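Local coordinates for protein nidogen (Mus musculus, PDB 1NPE) that probably links laminin to other basement-membrane components through a six-bladed YWTD beta-propeller, at residues H3-F6 and K11-R14; I39-D44 and K48-T53; E104-K107 and Q112-V115; I127-D130 and N135-W138; N145-T150 and T156-L161. One frame throughout, in Å; residues are numbered along the deposited sequence.

Interaction 1: H3-F6 and K11-R14; sequences HLLF and KIER
H3-F6 and K11-R14 pair in the beta hairpin of strands 2-8 and 11-17, part of a four-stranded propeller blade. F6 and E13 form an antiparallel hydrogen-bonded pair. E13 N gives a bond of 2.7 Å to F6 O. F6 N returns one of 3.1 Å to E13 O. On one face of the sheet the F6 ring lies alongside E13. E13 CB sits over the face of the ring, 3.6 Å from its centroid and 18° off the normal, a CH-pi contact. The first torsion of F6 (chi1 66°) sets CG between the backbone N and the carbonyl carbon, and this carries the ring toward E13. The E13 chain then bends at chi2. Its OE1 is met by K11 NZ at 2.9 Å, a salt bridge that comes from above the carboxylate plane. On the other face L5 CD2 lies 3.9 Å from R14 CB. Beyond it the extended R14 chain reaches H3. R14 NH2 stands over one face of the imidazole, toward its rim, and comes within 3.2 Å of H3 NE2. Ring and guanidinium planes are 89° apart, so the guanidinium meets the ring with an edge. The backbones of H3 and L5 also bond A259 and T257 of strand 256-259. A strand from the C-terminal end thus completes a blade begun by the N-terminal strands, the ring closure typical of beta-propellers.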
# COMPACT_ATOMS: atom_id res chain seq x y z
N HIS A 3 17.12 15.97 -5.85
CA HIS A 3 15.71 16.30 -5.99
C HIS A 3 14.82 15.41 -5.15
O HIS A 3 15.22 14.32 -4.73
CB HIS A 3 15.29 16.18 -7.46
CG HIS A 3 16.12 17.00 -8.40
ND1 HIS A 3 17.38 16.61 -8.81
CD2 HIS A 3 15.88 18.19 -9.00
CE1 HIS A 3 17.88 17.53 -9.62
NE2 HIS A 3 16.99 18.50 -9.75
N LEU A 4 13.63 15.91 -4.87
CA LEU A 4 12.62 15.17 -4.11
C LEU A 4 11.63 14.67 -5.15
O LEU A 4 11.27 15.41 -6.07
CB LEU A 4 11.89 16.07 -3.13
CG LEU A 4 12.21 15.97 -1.64
CD1 LEU A 4 11.25 16.88 -0.89
CD2 LEU A 4 12.05 14.53 -1.17
N LEU A 5 11.18 13.44 -4.99
CA LEU A 5 10.23 12.84 -5.91
C LEU A 5 9.09 12.20 -5.13
O LEU A 5 9.32 11.49 -4.16
CB LEU A 5 10.92 11.77 -6.75
CG LEU A 5 11.98 12.22 -7.75
CD1 LEU A 5 13.01 11.13 -7.97
CD2 LEU A 5 11.32 12.60 -9.06
N PHE A 6 7.86 12.50 -5.53
CA PHE A 6 6.71 11.90 -4.87
C PHE A 6 5.62 11.46 -5.85
O PHE A 6 5.54 11.95 -6.97
CB PHE A 6 6.15 12.77 -3.74
CG PHE A 6 5.55 14.07 -4.18
CD1 PHE A 6 6.30 15.25 -4.12
CD2 PHE A 6 4.23 14.14 -4.60
CE1 PHE A 6 5.73 16.48 -4.45
CE2 PHE A 6 3.65 15.36 -4.93
CZ PHE A 6 4.40 16.54 -4.86
N LYS A 11 0.72 10.28 -11.98
CA LYS A 11 1.97 11.03 -12.16
C LYS A 11 2.98 10.87 -11.03
O LYS A 11 2.70 10.27 -10.00
CB LYS A 11 1.65 12.52 -12.28
CG LYS A 11 0.84 13.06 -11.11
CD LYS A 11 0.59 14.56 -11.21
CE LYS A 11 1.87 15.36 -11.01
NZ LYS A 11 1.57 16.81 -11.00
N ILE A 12 4.18 11.38 -11.28
CA ILE A 12 5.26 11.41 -10.31
C ILE A 12 5.74 12.86 -10.35
O ILE A 12 6.10 13.37 -11.42
CB ILE A 12 6.46 10.49 -10.68
CG1 ILE A 12 6.06 9.01 -10.61
CG2 ILE A 12 7.62 10.74 -9.72
CD1 ILE A 12 7.19 8.09 -11.04
N GLU A 13 5.72 13.53 -9.20
CA GLU A 13 6.14 14.92 -9.11
C GLU A 13 7.62 15.05 -8.75
O GLU A 13 8.19 14.17 -8.09
CB GLU A 13 5.29 15.68 -8.10
CG GLU A 13 5.47 17.20 -8.09
CD GLU A 13 4.79 17.91 -9.27
OE1 GLU A 13 4.37 17.25 -10.23
OE2 GLU A 13 4.69 19.15 -9.23
N ARG A 14 8.22 16.17 -9.13
CA ARG A 14 9.63 16.44 -8.88
C ARG A 14 9.87 17.87 -8.41
O ARG A 14 9.30 18.82 -8.96
CB ARG A 14 10.41 16.20 -10.17
CG ARG A 14 11.85 16.63 -10.14
CD ARG A 14 12.48 16.53 -11.52
NE ARG A 14 13.92 16.75 -11.44
CZ ARG A 14 14.80 16.36 -12.37
NH1 ARG A 14 14.39 15.74 -13.46
NH2 ARG A 14 16.09 16.59 -12.18

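Interaction 2: I39-D44 and K48-T53; sequences IGLAFD and KVVYWT
L41 CD2 is the bump that fits between W52 and V50 on one face of this antiparallel pair. It lies 3.7 Å from W52 CB, with V50 CG1 beside it. F43 is the next bump along. Its chi1 of -175° sets the ring anti to the backbone N and swings it across the neighbouring strand. V50 CG2 meets the edge of the ring, 3.8 Å from F43 CD1. At the far end F43 CZ rests 3.6 Å from K48 CA. An alanine at F43 would take away this ring and is likely to open a gap beside V50 and K48. On the other face the small A42 lies opposite Y51, whose ring runs on until CE1 is 3.9 Å from D44 CB. At G40 there is no side chain, and T53 OG1 takes the nearby space. G40 N donates to T53 OG1 at 2.8 Å, and that hydroxyl also bonds P81 O. D44 stands across from two residues, K48 and V49, which makes a G1 beta bulge. D44 N bonds V49 O almost straight, at 179°. A water donates to D44 OD2 and also bonds Y51 OH, 2.6 Å away. Y51 OH also bonds R62, and D44 OD1 forms a salt bridge with R91. One face is therefore apolar, while on the other the buried charge of D44 is probably balanced by R91.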
# COMPACT_ATOMS: atom_id res chain seq x y z
N ILE A 39 2.39 4.09 -6.51
CA ILE A 39 2.42 3.99 -5.06
C ILE A 39 3.83 4.07 -4.48
O ILE A 39 4.15 5.02 -3.77
CB ILE A 39 1.73 2.70 -4.57
CG1 ILE A 39 0.28 2.65 -5.07
CG2 ILE A 39 1.78 2.61 -3.05
CD1 ILE A 39 -0.63 3.70 -4.43
N GLY A 40 4.66 3.08 -4.79
CA GLY A 40 6.02 3.08 -4.28
C GLY A 40 7.04 3.72 -5.20
O GLY A 40 6.90 3.66 -6.42
N LEU A 41 8.06 4.35 -4.62
CA LEU A 41 9.12 4.98 -5.40
C LEU A 41 10.50 4.68 -4.81
O LEU A 41 10.65 4.56 -3.60
CB LEU A 41 8.96 6.50 -5.44
CG LEU A 41 7.85 7.16 -6.26
CD1 LEU A 41 7.93 8.66 -6.05
CD2 LEU A 41 7.98 6.82 -7.75
N ALA A 42 11.49 4.57 -5.68
CA ALA A 42 12.87 4.32 -5.26
C ALA A 42 13.80 4.95 -6.30
O ALA A 42 13.38 5.25 -7.42
CB ALA A 42 13.15 2.82 -5.12
N PHE A 43 15.06 5.14 -5.93
CA PHE A 43 16.00 5.76 -6.84
C PHE A 43 17.36 5.08 -6.87
O PHE A 43 17.97 4.85 -5.83
CB PHE A 43 16.17 7.23 -6.46
CG PHE A 43 17.02 8.01 -7.42
CD1 PHE A 43 16.53 8.39 -8.66
CD2 PHE A 43 18.31 8.40 -7.06
CE1 PHE A 43 17.30 9.14 -9.52
CE2 PHE A 43 19.09 9.16 -7.91
CZ PHE A 43 18.58 9.53 -9.15
N ASP A 44 17.81 4.74 -8.08
CA ASP A 44 19.11 4.10 -8.27
C ASP A 44 20.16 5.18 -8.49
O ASP A 44 20.22 5.79 -9.55
CB ASP A 44 19.05 3.15 -9.47
CG ASP A 44 20.42 2.69 -9.93
OD1 ASP A 44 21.35 2.57 -9.09
OD2 ASP A 44 20.57 2.44 -11.14
N LYS A 48 21.08 6.81 -12.07
CA LYS A 48 20.13 7.91 -11.94
C LYS A 48 18.78 7.48 -12.52
O LYS A 48 18.24 8.12 -13.42
CB LYS A 48 20.62 9.17 -12.66
CG LYS A 48 22.13 9.41 -12.61
CD LYS A 48 22.68 9.52 -11.20
CE LYS A 48 24.20 9.60 -11.23
NZ LYS A 48 24.79 9.65 -9.85
N VAL A 49 18.25 6.37 -12.01
CA VAL A 49 16.98 5.84 -12.50
C VAL A 49 15.93 5.75 -11.40
O VAL A 49 16.21 5.29 -10.29
CB VAL A 49 17.17 4.44 -13.16
CG1 VAL A 49 15.84 3.89 -13.68
CG2 VAL A 49 18.17 4.52 -14.30
N VAL A 50 14.73 6.21 -11.73
CA VAL A 50 13.59 6.20 -10.81
C VAL A 50 12.78 4.91 -11.00
O VAL A 50 12.44 4.55 -12.13
CB VAL A 50 12.67 7.43 -11.06
CG1 VAL A 50 11.47 7.41 -10.11
CG2 VAL A 50 13.46 8.72 -10.88
N TYR A 51 12.51 4.20 -9.90
CA TYR A 51 11.72 2.98 -9.94
C TYR A 51 10.38 3.22 -9.23
O TYR A 51 10.31 4.03 -8.28
CB TYR A 51 12.45 1.81 -9.27
CG TYR A 51 13.60 1.25 -10.07
CD1 TYR A 51 14.79 1.96 -10.22
CD2 TYR A 51 13.50 -0.00 -10.69
CE1 TYR A 51 15.85 1.45 -10.96
CE2 TYR A 51 14.56 -0.53 -11.43
CZ TYR A 51 15.72 0.21 -11.56
OH TYR A 51 16.77 -0.28 -12.31
N TRP A 52 9.33 2.52 -9.66
CA TRP A 52 8.00 2.67 -9.07
C TRP A 52 7.13 1.43 -9.15
O TRP A 52 7.40 0.51 -9.92
CB TRP A 52 7.23 3.83 -9.74
CG TRP A 52 6.85 3.57 -11.19
CD1 TRP A 52 5.82 2.80 -11.65
CD2 TRP A 52 7.52 4.07 -12.35
NE1 TRP A 52 5.81 2.78 -13.02
CE2 TRP A 52 6.84 3.55 -13.48
CE3 TRP A 52 8.63 4.90 -12.55
CZ2 TRP A 52 7.24 3.84 -14.78
CZ3 TRP A 52 9.03 5.19 -13.85
CH2 TRP A 52 8.33 4.65 -14.95
N THR A 53 6.08 1.42 -8.33
CA THR A 53 5.11 0.34 -8.32
C THR A 53 3.77 0.98 -8.66
O THR A 53 3.48 2.10 -8.26
CB THR A 53 5.00 -0.36 -6.95
OG1 THR A 53 4.42 0.52 -5.99
CG2 THR A 53 6.37 -0.83 -6.48
O HOH W 1 18.72 1.40 -12.89

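Interaction 3: E104-K107 and Q112-V115; sequences EVAK and QRRV
The carboxylate of E104 and the guanidinium of R113 face each other aslant, their planes 32° apart. One nitrogen does all the gripping between them. R113 NH1 gives a bond of 3.1 Å to E104 OE1, at 158° and on the syn side of that oxygen. The same NH1 lies 2.8 Å from E104 OE2, but this second bond is weak because it is strongly bent. The R113 chain is kinked at chi2 and chi3, and these bends carry the guanidinium to the carboxylate. On its way R113 CG passes 4.1 Å from A106 CB. E104 OE2 has a second charged partner in R102, and R113 also makes weak bonds to the carbonyls of Q76 and D77. A leucine in place of R113 would probably leave E104 with R102 as its main charged mate and those two carbonyls without this donor. V105 and R114 sit on the other face and point the same way, V105 CG1 lying 3.9 Å from R114 CB. Their backbones form the hydrogen-bonded pair, with V105 N to R114 O at 2.9 Å and R114 N to V105 O at 3.0 Å. Near the turn K107 crosses Q112, and K107 CD comes to 3.2 Å from Q112 OE1. This is the outer hairpin of a propeller blade, in which strand 102-107 carries the edge strand 114-117.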
# COMPACT_ATOMS: atom_id res chain seq x y z
N GLU A 104 9.43 -9.83 -2.80
CA GLU A 104 10.22 -10.43 -3.85
C GLU A 104 11.46 -9.61 -4.17
O GLU A 104 11.56 -8.44 -3.83
CB GLU A 104 9.37 -10.60 -5.12
CG GLU A 104 8.10 -11.43 -4.91
CD GLU A 104 7.50 -11.90 -6.22
OE1 GLU A 104 8.25 -12.48 -7.03
OE2 GLU A 104 6.30 -11.69 -6.45
N VAL A 105 12.42 -10.27 -4.80
CA VAL A 105 13.65 -9.64 -5.20
C VAL A 105 13.86 -10.05 -6.65
O VAL A 105 13.42 -11.12 -7.06
CB VAL A 105 14.83 -10.08 -4.29
CG1 VAL A 105 15.01 -11.60 -4.32
CG2 VAL A 105 16.11 -9.37 -4.71
N ALA A 106 14.45 -9.16 -7.45
CA ALA A 106 14.70 -9.44 -8.86
C ALA A 106 15.78 -8.52 -9.42
O ALA A 106 16.18 -7.56 -8.75
CB ALA A 106 13.40 -9.27 -9.67
N LYS A 107 16.26 -8.82 -10.62
CA LYS A 107 17.28 -7.99 -11.26
C LYS A 107 16.67 -6.64 -11.63
O LYS A 107 15.45 -6.51 -11.70
CB LYS A 107 17.80 -8.68 -12.53
CG LYS A 107 18.61 -9.93 -12.26
CD LYS A 107 19.04 -10.61 -13.55
CE LYS A 107 19.97 -9.75 -14.38
NZ LYS A 107 20.53 -10.51 -15.54
N GLN A 112 14.61 -12.88 -13.39
CA GLN A 112 15.07 -13.77 -12.32
C GLN A 112 14.44 -13.50 -10.97
O GLN A 112 15.13 -13.40 -9.95
CB GLN A 112 16.60 -13.76 -12.23
CG GLN A 112 17.27 -14.53 -13.36
CD GLN A 112 18.78 -14.50 -13.27
OE1 GLN A 112 19.44 -13.76 -14.01
NE2 GLN A 112 19.34 -15.30 -12.37
N ARG A 113 13.11 -13.40 -10.97
CA ARG A 113 12.35 -13.17 -9.75
C ARG A 113 12.54 -14.29 -8.74
O ARG A 113 12.66 -15.46 -9.11
CB ARG A 113 10.85 -13.12 -10.07
CG ARG A 113 10.35 -11.79 -10.54
CD ARG A 113 9.02 -11.53 -9.87
NE ARG A 113 7.94 -11.50 -10.83
CZ ARG A 113 6.65 -11.53 -10.52
NH1 ARG A 113 6.27 -11.59 -9.25
NH2 ARG A 113 5.75 -11.44 -11.48
N ARG A 114 12.50 -13.92 -7.47
CA ARG A 114 12.63 -14.86 -6.37
C ARG A 114 11.78 -14.33 -5.22
O ARG A 114 11.83 -13.14 -4.91
CB ARG A 114 14.09 -15.00 -5.90
CG ARG A 114 14.22 -15.63 -4.51
CD ARG A 114 15.64 -16.00 -4.13
NE ARG A 114 15.72 -16.39 -2.72
CZ ARG A 114 16.84 -16.43 -2.01
NH1 ARG A 114 18.01 -16.13 -2.57
NH2 ARG A 114 16.80 -16.71 -0.71
N VAL A 115 10.97 -15.20 -4.64
CA VAL A 115 10.15 -14.82 -3.51
C VAL A 115 11.05 -14.93 -2.29
O VAL A 115 11.41 -16.02 -1.85
CB VAL A 115 8.92 -15.76 -3.35
CG1 VAL A 115 8.14 -15.41 -2.10
CG2 VAL A 115 8.02 -15.65 -4.58

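Interaction 4: I127-D130 and N135-W138; sequences IVTD and NLYW
The Y137 ring has its edge toward V128 and D130, with V128 O and D130 CB near its plane. A water also lies in that plane, 2.5 Å from Y137 OH. The same water donates to D130 OD2 and accepts from N135 ND2 at 3.1 Å, tying three side chains together at one end of the pair. D130 OD1 is held in turn by a salt bridge to R133. The ring of F174 meets Y137 nearly parallel, with planes about 15° apart. W138 meets the ring of F117 on the other face of the sheet. Its chi1 of 67° turns the indole away from I127, so only W138 CB touches that residue, 4.0 Å from I127 CG1. Here L136 CD1 fills the space between I127 and T129. It is 3.7 Å from I127 CD1 and 3.8 Å from T129 CG2. F94 of the preceding blade packs on all three. V128 and Y137 exchange backbone bonds, V128 N to Y137 O being 2.9 Å. D130 N bonds N135 O, while the return bond from N135 N is weak. Y137 and W138 begin a YWTD sequence, and the two strands are the inner hairpin of a YWTD propeller blade.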
# COMPACT_ATOMS: atom_id res chain seq x y z
N ILE A 127 9.43 -0.43 2.56
CA ILE A 127 10.61 -1.28 2.47
C ILE A 127 11.82 -0.48 1.99
O ILE A 127 11.72 0.34 1.07
CB ILE A 127 10.38 -2.52 1.57
CG1 ILE A 127 11.59 -3.46 1.66
CG2 ILE A 127 10.16 -2.11 0.12
CD1 ILE A 127 11.40 -4.77 0.91
N VAL A 128 12.95 -0.66 2.67
CA VAL A 128 14.18 0.04 2.33
C VAL A 128 15.39 -0.88 2.47
O VAL A 128 15.34 -1.89 3.18
CB VAL A 128 14.43 1.27 3.25
CG1 VAL A 128 13.40 2.36 2.97
CG2 VAL A 128 14.39 0.86 4.72
N THR A 129 16.48 -0.49 1.82
CA THR A 129 17.72 -1.24 1.88
C THR A 129 18.85 -0.37 2.42
O THR A 129 18.73 0.85 2.48
CB THR A 129 18.21 -1.68 0.48
OG1 THR A 129 18.21 -0.55 -0.39
CG2 THR A 129 17.36 -2.80 -0.09
N ASP A 130 19.93 -1.04 2.79
CA ASP A 130 21.17 -0.42 3.27
C ASP A 130 22.19 -1.33 2.59
O ASP A 130 22.79 -2.19 3.22
CB ASP A 130 21.29 -0.50 4.79
CG ASP A 130 22.57 0.15 5.32
OD1 ASP A 130 23.22 0.92 4.58
OD2 ASP A 130 22.93 -0.10 6.48
N ASN A 135 21.61 -4.98 4.69
CA ASN A 135 20.36 -5.13 5.43
C ASN A 135 19.09 -4.64 4.74
O ASN A 135 19.10 -3.65 4.02
CB ASN A 135 20.50 -4.50 6.81
CG ASN A 135 21.45 -5.26 7.70
OD1 ASN A 135 21.32 -6.48 7.88
ND2 ASN A 135 22.41 -4.55 8.27
N LEU A 136 18.00 -5.35 5.01
CA LEU A 136 16.68 -5.07 4.46
C LEU A 136 15.73 -4.78 5.62
O LEU A 136 15.78 -5.46 6.65
CB LEU A 136 16.18 -6.29 3.68
CG LEU A 136 14.89 -6.20 2.88
CD1 LEU A 136 15.00 -5.12 1.80
CD2 LEU A 136 14.60 -7.54 2.24
N TYR A 137 14.87 -3.77 5.46
CA TYR A 137 13.90 -3.39 6.49
C TYR A 137 12.52 -3.14 5.87
O TYR A 137 12.40 -2.56 4.79
CB TYR A 137 14.35 -2.09 7.19
CG TYR A 137 15.77 -2.10 7.74
CD1 TYR A 137 16.83 -1.62 6.98
CD2 TYR A 137 16.03 -2.57 9.03
CE1 TYR A 137 18.13 -1.61 7.49
CE2 TYR A 137 17.32 -2.56 9.55
CZ TYR A 137 18.37 -2.08 8.77
OH TYR A 137 19.65 -2.08 9.28
N TRP A 138 11.46 -3.53 6.57
CA TRP A 138 10.11 -3.30 6.05
C TRP A 138 9.06 -3.16 7.13
O TRP A 138 9.30 -3.52 8.29
CB TRP A 138 9.70 -4.41 5.08
CG TRP A 138 9.51 -5.77 5.71
CD1 TRP A 138 8.34 -6.28 6.21
CD2 TRP A 138 10.49 -6.80 5.84
NE1 TRP A 138 8.54 -7.58 6.63
CE2 TRP A 138 9.85 -7.92 6.41
CE3 TRP A 138 11.85 -6.89 5.52
CZ2 TRP A 138 10.53 -9.12 6.67
CZ3 TRP A 138 12.52 -8.08 5.78
CH2 TRP A 138 11.86 -9.18 6.35
O HOH W 2 21.95 -1.47 8.45

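Interaction 5: N145-T150 and T156-L161; sequences NPKIET and TNRRIL
E149 and R158 make the tight part of this contact. The arginine grips the carboxylate side-on with two nitrogens, one to each oxygen. R158 NE bonds E149 OE1 at 2.8 Å, from above the carboxylate plane. R158 NH2 bonds E149 OE2 at 2.8 Å and nearly straight, at 170°, on the syn lone pair. The R158 chain is fully extended with CG anti to the backbone N (chi1 178°), which lets it span to the glutamate. K147 NZ joins the network with a salt bridge of 3.3 Å to E149 OE2, and it also bonds G120 O. The two cations come close, but the shared carboxylate probably offsets their repulsion. The strands are the outer hairpin of a propeller blade, and W138 of the inner hairpin lies against R158. L161 is also tightly held, its N bonding I148 O at 2.8 Å. L161 CD1 packs 3.8 Å from T150 CG2. The same methyl packs closely over one face of the R159 guanidinium, with T150 CG2 3.6 Å from R159 NE. The loose side is at R159 and I160, which are exposed to solvent. I160 touches the strand lightly, its nearest approach being 3.9 Å from CG2 to I148 O.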
# COMPACT_ATOMS: atom_id res chain seq x y z
N ASN A 145 -1.45 -7.21 14.30
CA ASN A 145 -0.07 -7.33 14.75
C ASN A 145 0.89 -6.56 13.86
O ASN A 145 1.67 -7.16 13.11
CB ASN A 145 0.35 -8.81 14.81
CG ASN A 145 -0.35 -9.57 15.90
OD1 ASN A 145 -1.47 -10.06 15.72
ND2 ASN A 145 0.29 -9.68 17.06
N PRO A 146 0.86 -5.22 13.93
CA PRO A 146 1.74 -4.38 13.12
C PRO A 146 3.21 -4.60 13.51
O PRO A 146 3.50 -4.88 14.67
CB PRO A 146 1.28 -2.96 13.48
CG PRO A 146 0.85 -3.12 14.90
CD PRO A 146 0.06 -4.40 14.85
N LYS A 147 4.12 -4.47 12.57
CA LYS A 147 5.53 -4.68 12.89
C LYS A 147 6.53 -4.07 11.92
O LYS A 147 6.19 -3.68 10.81
CB LYS A 147 5.81 -6.18 13.04
CG LYS A 147 5.36 -7.01 11.85
CD LYS A 147 5.53 -8.50 12.08
CE LYS A 147 5.14 -9.27 10.82
NZ LYS A 147 5.41 -10.74 10.91
N ILE A 148 7.74 -3.88 12.43
CA ILE A 148 8.87 -3.37 11.65
C ILE A 148 9.81 -4.58 11.67
O ILE A 148 10.16 -5.08 12.74
CB ILE A 148 9.58 -2.17 12.34
CG1 ILE A 148 8.58 -1.06 12.65
CG2 ILE A 148 10.68 -1.64 11.44
CD1 ILE A 148 7.96 -0.41 11.43
N GLU A 149 10.16 -5.09 10.50
CA GLU A 149 11.06 -6.24 10.45
C GLU A 149 12.34 -5.94 9.70
O GLU A 149 12.42 -4.99 8.92
CB GLU A 149 10.38 -7.44 9.77
CG GLU A 149 9.17 -8.02 10.47
CD GLU A 149 8.78 -9.38 9.91
OE1 GLU A 149 9.40 -10.40 10.30
OE2 GLU A 149 7.85 -9.44 9.08
N THR A 150 13.33 -6.79 9.93
CA THR A 150 14.60 -6.67 9.26
C THR A 150 15.11 -8.05 8.90
O THR A 150 14.68 -9.06 9.46
CB THR A 150 15.67 -5.94 10.11
OG1 THR A 150 16.83 -5.70 9.31
CG2 THR A 150 16.10 -6.78 11.30
N THR A 156 18.45 -14.24 4.74
CA THR A 156 18.66 -14.88 6.03
C THR A 156 18.46 -13.87 7.17
O THR A 156 18.24 -12.68 6.94
CB THR A 156 20.10 -15.47 6.18
OG1 THR A 156 21.06 -14.41 6.29
CG2 THR A 156 20.45 -16.36 4.99
N ASN A 157 18.47 -14.40 8.39
CA ASN A 157 18.35 -13.60 9.60
C ASN A 157 17.14 -12.67 9.73
O ASN A 157 17.27 -11.51 10.14
CB ASN A 157 19.65 -12.82 9.81
CG ASN A 157 20.85 -13.73 9.99
OD1 ASN A 157 21.46 -14.18 9.03
ND2 ASN A 157 21.18 -14.03 11.25
N ARG A 158 15.97 -13.18 9.38
CA ARG A 158 14.74 -12.40 9.49
C ARG A 158 14.37 -12.29 10.97
O ARG A 158 14.50 -13.26 11.72
CB ARG A 158 13.60 -13.07 8.73
CG ARG A 158 12.29 -12.32 8.85
CD ARG A 158 11.18 -12.99 8.06
NE ARG A 158 9.92 -12.27 8.22
CZ ARG A 158 8.76 -12.67 7.71
NH1 ARG A 158 8.68 -13.80 7.01
NH2 ARG A 158 7.67 -11.94 7.91
N ARG A 159 13.94 -11.11 11.39
CA ARG A 159 13.55 -10.90 12.78
C ARG A 159 12.73 -9.62 12.94
O ARG A 159 12.84 -8.70 12.14
CB ARG A 159 14.78 -10.85 13.70
CG ARG A 159 15.72 -9.71 13.38
CD ARG A 159 17.04 -9.84 14.11
NE ARG A 159 17.91 -8.70 13.80
CZ ARG A 159 18.11 -7.66 14.60
NH1 ARG A 159 17.50 -7.59 15.78
NH2 ARG A 159 18.90 -6.67 14.22
N ILE A 160 11.91 -9.60 13.98
CA ILE A 160 11.07 -8.45 14.28
C ILE A 160 11.91 -7.44 15.07
O ILE A 160 12.60 -7.81 16.02
CB ILE A 160 9.84 -8.86 15.11
CG1 ILE A 160 9.04 -9.92 14.34
CG2 ILE A 160 8.97 -7.65 15.39
CD1 ILE A 160 7.82 -10.44 15.08
N LEU A 161 11.87 -6.19 14.63
CA LEU A 161 12.62 -5.11 15.26
C LEU A 161 11.75 -4.34 16.26
O LEU A 161 12.20 -3.99 17.35
CB LEU A 161 13.14 -4.17 14.17
CG LEU A 161 14.60 -3.71 14.18
CD1 LEU A 161 15.57 -4.85 14.50
CD2 LEU A 161 14.93 -3.12 12.82

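Overall arrangement
The five contacts are all antiparallel hairpins and follow one another along the chain. They sample four of six four-stranded sheets, the blades of a beta-propeller. Interactions 1 and 2 lie in neighbouring blades, with centres about 10 Å apart, and touch where I12 CD1 packs 3.6 Å from L41 CD2. Interaction 3 is the outer hairpin of the third blade. Interactions 4 and 5 share the fourth sheet, where strands 135-140 and 147-152 are neighbours. Interactions 1 and 5 are on opposite sides of the centre of the chain, about 29 Å apart between centres. Interactions 1 and 2 pack blade to blade, while the outer hairpins of interactions 3 and 5 carry salt bridges near the rim.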